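Local structure of chitooligosaccharide oxidase (Gibberella zeae, 6Y0R) at residues T69-A81 with A185-C197. The protein oxidises the C1 hydroxyl of chitooligosaccharides to the lactone with a bicovalently bound FAD, passing the electrons to molecular oxygen to form hydrogen peroxide. Residues are numbered along the deposited sequence; the frame is centred on the assembly and turned at random.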
# COMPACT_ATOMS: atom_id res chain seq x y z
N THR A 69 -5.71 19.65 14.52
CA THR A 69 -4.70 19.51 15.59
C THR A 69 -4.79 18.14 16.24
O THR A 69 -5.88 17.55 16.21
CB THR A 69 -4.94 20.55 16.69
OG1 THR A 69 -6.13 20.22 17.39
CG2 THR A 69 -5.10 21.95 16.13
N VAL A 70 -3.69 17.70 16.83
CA VAL A 70 -3.63 16.44 17.62
C VAL A 70 -4.67 16.53 18.76
O VAL A 70 -5.39 15.53 19.00
CB VAL A 70 -2.20 16.14 18.08
CG1 VAL A 70 -2.12 14.98 19.06
CG2 VAL A 70 -1.31 15.87 16.87
N ALA A 71 -4.82 17.69 19.41
CA ALA A 71 -5.82 17.86 20.50
C ALA A 71 -7.23 17.53 19.98
O ALA A 71 -8.00 16.89 20.74
CB ALA A 71 -5.77 19.28 21.06
N GLN A 72 -7.57 17.91 18.74
CA GLN A 72 -8.89 17.60 18.13
C GLN A 72 -9.01 16.09 17.83
O GLN A 72 -10.13 15.56 17.93
CB GLN A 72 -9.12 18.44 16.90
CG GLN A 72 -9.43 19.90 17.25
CD GLN A 72 -9.35 20.79 16.04
OE1 GLN A 72 -9.11 20.33 14.93
NE2 GLN A 72 -9.60 22.08 16.25
N VAL A 73 -7.92 15.44 17.43
CA VAL A 73 -7.91 13.95 17.23
C VAL A 73 -8.20 13.28 18.59
O VAL A 73 -9.09 12.39 18.63
CB VAL A 73 -6.61 13.44 16.59
CG1 VAL A 73 -6.63 11.92 16.40
CG2 VAL A 73 -6.33 14.10 15.24
N SER A 74 -7.49 13.69 19.66
CA SER A 74 -7.71 13.13 21.01
C SER A 74 -9.18 13.28 21.38
O SER A 74 -9.77 12.29 21.82
CB SER A 74 -6.85 13.76 22.07
OG SER A 74 -5.53 13.30 21.97
N ALA A 75 -9.75 14.49 21.27
CA ALA A 75 -11.16 14.74 21.64
C ALA A 75 -12.09 13.86 20.80
O ALA A 75 -13.07 13.30 21.33
CB ALA A 75 -11.51 16.21 21.49
N ALA A 76 -11.79 13.70 19.52
CA ALA A 76 -12.67 12.92 18.63
C ALA A 76 -12.63 11.45 19.08
O ALA A 76 -13.72 10.84 19.14
CB ALA A 76 -12.27 13.07 17.18
N VAL A 77 -11.46 10.91 19.35
CA VAL A 77 -11.32 9.51 19.81
C VAL A 77 -12.07 9.38 21.14
O VAL A 77 -12.84 8.43 21.29
CB VAL A 77 -9.86 9.08 19.92
CG1 VAL A 77 -9.70 7.74 20.60
CG2 VAL A 77 -9.21 9.06 18.53
N GLU A 78 -11.92 10.34 22.05
CA GLU A 78 -12.58 10.24 23.39
C GLU A 78 -14.08 10.15 23.18
O GLU A 78 -14.75 9.33 23.88
CB GLU A 78 -12.19 11.40 24.30
CG GLU A 78 -10.83 11.22 24.92
CD GLU A 78 -10.10 12.47 25.38
OE1 GLU A 78 -10.67 13.59 25.31
OE2 GLU A 78 -8.94 12.32 25.75
N CYS A 79 -14.61 10.95 22.27
CA CYS A 79 -16.06 10.98 21.92
C CYS A 79 -16.52 9.62 21.39
O CYS A 79 -17.59 9.15 21.80
CB CYS A 79 -16.39 12.07 20.91
SG CYS A 79 -16.51 13.70 21.67
N GLY A 80 -15.78 9.04 20.44
CA GLY A 80 -16.10 7.69 19.96
C GLY A 80 -16.07 6.64 21.07
O GLY A 80 -17.03 5.84 21.16
N ALA A 81 -15.03 6.61 21.88
CA ALA A 81 -14.86 5.62 22.96
C ALA A 81 -16.00 5.79 23.95
O ALA A 81 -16.62 4.79 24.29
CB ALA A 81 -13.53 5.75 23.63
N ALA A 185 6.82 7.18 15.98
CA ALA A 185 5.43 7.56 15.65
C ALA A 185 4.76 8.14 16.89
O ALA A 185 5.12 7.76 18.02
CB ALA A 185 4.64 6.37 15.13
N THR A 186 3.81 9.00 16.65
CA THR A 186 2.91 9.52 17.69
C THR A 186 1.53 8.95 17.41
O THR A 186 1.01 9.11 16.27
CB THR A 186 3.01 11.04 17.75
OG1 THR A 186 4.40 11.34 17.94
CG2 THR A 186 2.17 11.60 18.87
N VAL A 187 0.90 8.37 18.44
CA VAL A 187 -0.40 7.67 18.28
C VAL A 187 -1.36 8.20 19.33
O VAL A 187 -0.95 8.29 20.52
CB VAL A 187 -0.22 6.15 18.42
CG1 VAL A 187 -1.55 5.45 18.14
CG2 VAL A 187 0.89 5.62 17.55
N VAL A 188 -2.57 8.51 18.89
CA VAL A 188 -3.72 8.77 19.78
C VAL A 188 -4.33 7.40 20.08
O VAL A 188 -4.97 6.82 19.18
CB VAL A 188 -4.74 9.75 19.19
CG1 VAL A 188 -5.96 9.88 20.11
CG2 VAL A 188 -4.08 11.13 18.93
N LEU A 189 -4.10 6.91 21.29
CA LEU A 189 -4.66 5.60 21.69
C LEU A 189 -6.17 5.68 21.79
O LEU A 189 -6.80 6.74 21.80
CB LEU A 189 -4.04 5.10 23.00
CG LEU A 189 -2.54 4.85 22.98
CD1 LEU A 189 -2.10 4.31 24.32
CD2 LEU A 189 -2.12 3.86 21.89
N PRO A 190 -6.85 4.53 21.81
CA PRO A 190 -8.31 4.55 21.90
C PRO A 190 -8.95 5.20 23.14
O PRO A 190 -10.14 5.49 23.09
CB PRO A 190 -8.65 3.05 21.82
CG PRO A 190 -7.50 2.48 21.04
CD PRO A 190 -6.28 3.20 21.58
N THR A 191 -8.15 5.49 24.17
CA THR A 191 -8.48 6.27 25.38
C THR A 191 -8.41 7.78 25.10
O THR A 191 -8.91 8.56 25.94
CB THR A 191 -7.47 6.00 26.49
OG1 THR A 191 -6.14 6.28 26.07
CG2 THR A 191 -7.53 4.57 27.00
N GLY A 192 -7.73 8.16 24.02
CA GLY A 192 -7.47 9.59 23.68
C GLY A 192 -6.10 10.02 24.13
O GLY A 192 -5.66 11.15 23.74
N LYS A 193 -5.39 9.18 24.87
CA LYS A 193 -4.02 9.45 25.35
C LYS A 193 -3.08 9.46 24.15
O LYS A 193 -3.12 8.51 23.32
CB LYS A 193 -3.56 8.44 26.40
CG LYS A 193 -2.09 8.54 26.78
CD LYS A 193 -1.69 7.82 28.05
CE LYS A 193 -0.85 8.70 28.96
NZ LYS A 193 -0.87 8.23 30.37
N VAL A 194 -2.22 10.48 24.09
CA VAL A 194 -1.20 10.65 23.03
C VAL A 194 0.08 10.02 23.51
O VAL A 194 0.61 10.42 24.57
CB VAL A 194 -1.02 12.14 22.69
CG1 VAL A 194 0.03 12.34 21.60
CG2 VAL A 194 -2.33 12.76 22.30
N VAL A 195 0.61 9.05 22.79
CA VAL A 195 1.87 8.38 23.18
C VAL A 195 2.88 8.47 22.03
O VAL A 195 2.49 8.55 20.84
CB VAL A 195 1.63 6.94 23.66
CG1 VAL A 195 0.54 6.93 24.73
CG2 VAL A 195 1.23 6.00 22.55
N HIS A 196 4.14 8.44 22.40
CA HIS A 196 5.25 8.29 21.45
C HIS A 196 5.70 6.83 21.48
O HIS A 196 5.70 6.22 22.58
CB HIS A 196 6.35 9.32 21.76
CG HIS A 196 7.49 9.23 20.82
ND1 HIS A 196 7.44 9.76 19.54
CD2 HIS A 196 8.67 8.60 20.92
CE1 HIS A 196 8.57 9.51 18.92
NE2 HIS A 196 9.34 8.79 19.73
N CYS A 197 6.07 6.26 20.33
CA CYS A 197 6.68 4.93 20.25
C CYS A 197 7.83 4.93 19.23
O CYS A 197 7.90 5.82 18.35
CB CYS A 197 5.61 3.87 20.01
SG CYS A 197 4.82 3.97 18.37
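Val188, at the end of strand 185-188, packs against one face of helix 70-81 and forms the tight part of the contact. Its two methyls divide the work: CG2 meets Val73 CG1 at 3.7 Å, while CG1 lies against Val77 CG2 and the backbone of Ser74, 3.8 Å from its CA. Val218 of strand 218-228, which pairs with strand 185-188, also touches Val73 and Val77 and extends this apolar layer. With chi1 at 171°, Val77 sends CG1 anti to its backbone N and into the turn, where it sits 3.3 Å from Leu189 O and close to Pro190 O. The one hydrogen bond between the segments runs from Ser74 OG to Gly192 O, 2.8 Å long, in the carbonyl plane with a C=O...donor angle of 153°. Buried Gly192, at a positive phi that suits glycine, brings bare backbone against the helix, its CA 4.4 Å from that of Ser74. The outer side is more open to solvent: Val70 CG1 meets exposed Val194 CG2 at 3.9 Å, and Glu78 runs out along the turn, its CG 3.4 Å from Thr191 O. A type I turn plus G1 bulge closes the hairpin of strands 185-188 and 194-197, packed on helix 70-81 in the PCMH-type FAD-binding domain.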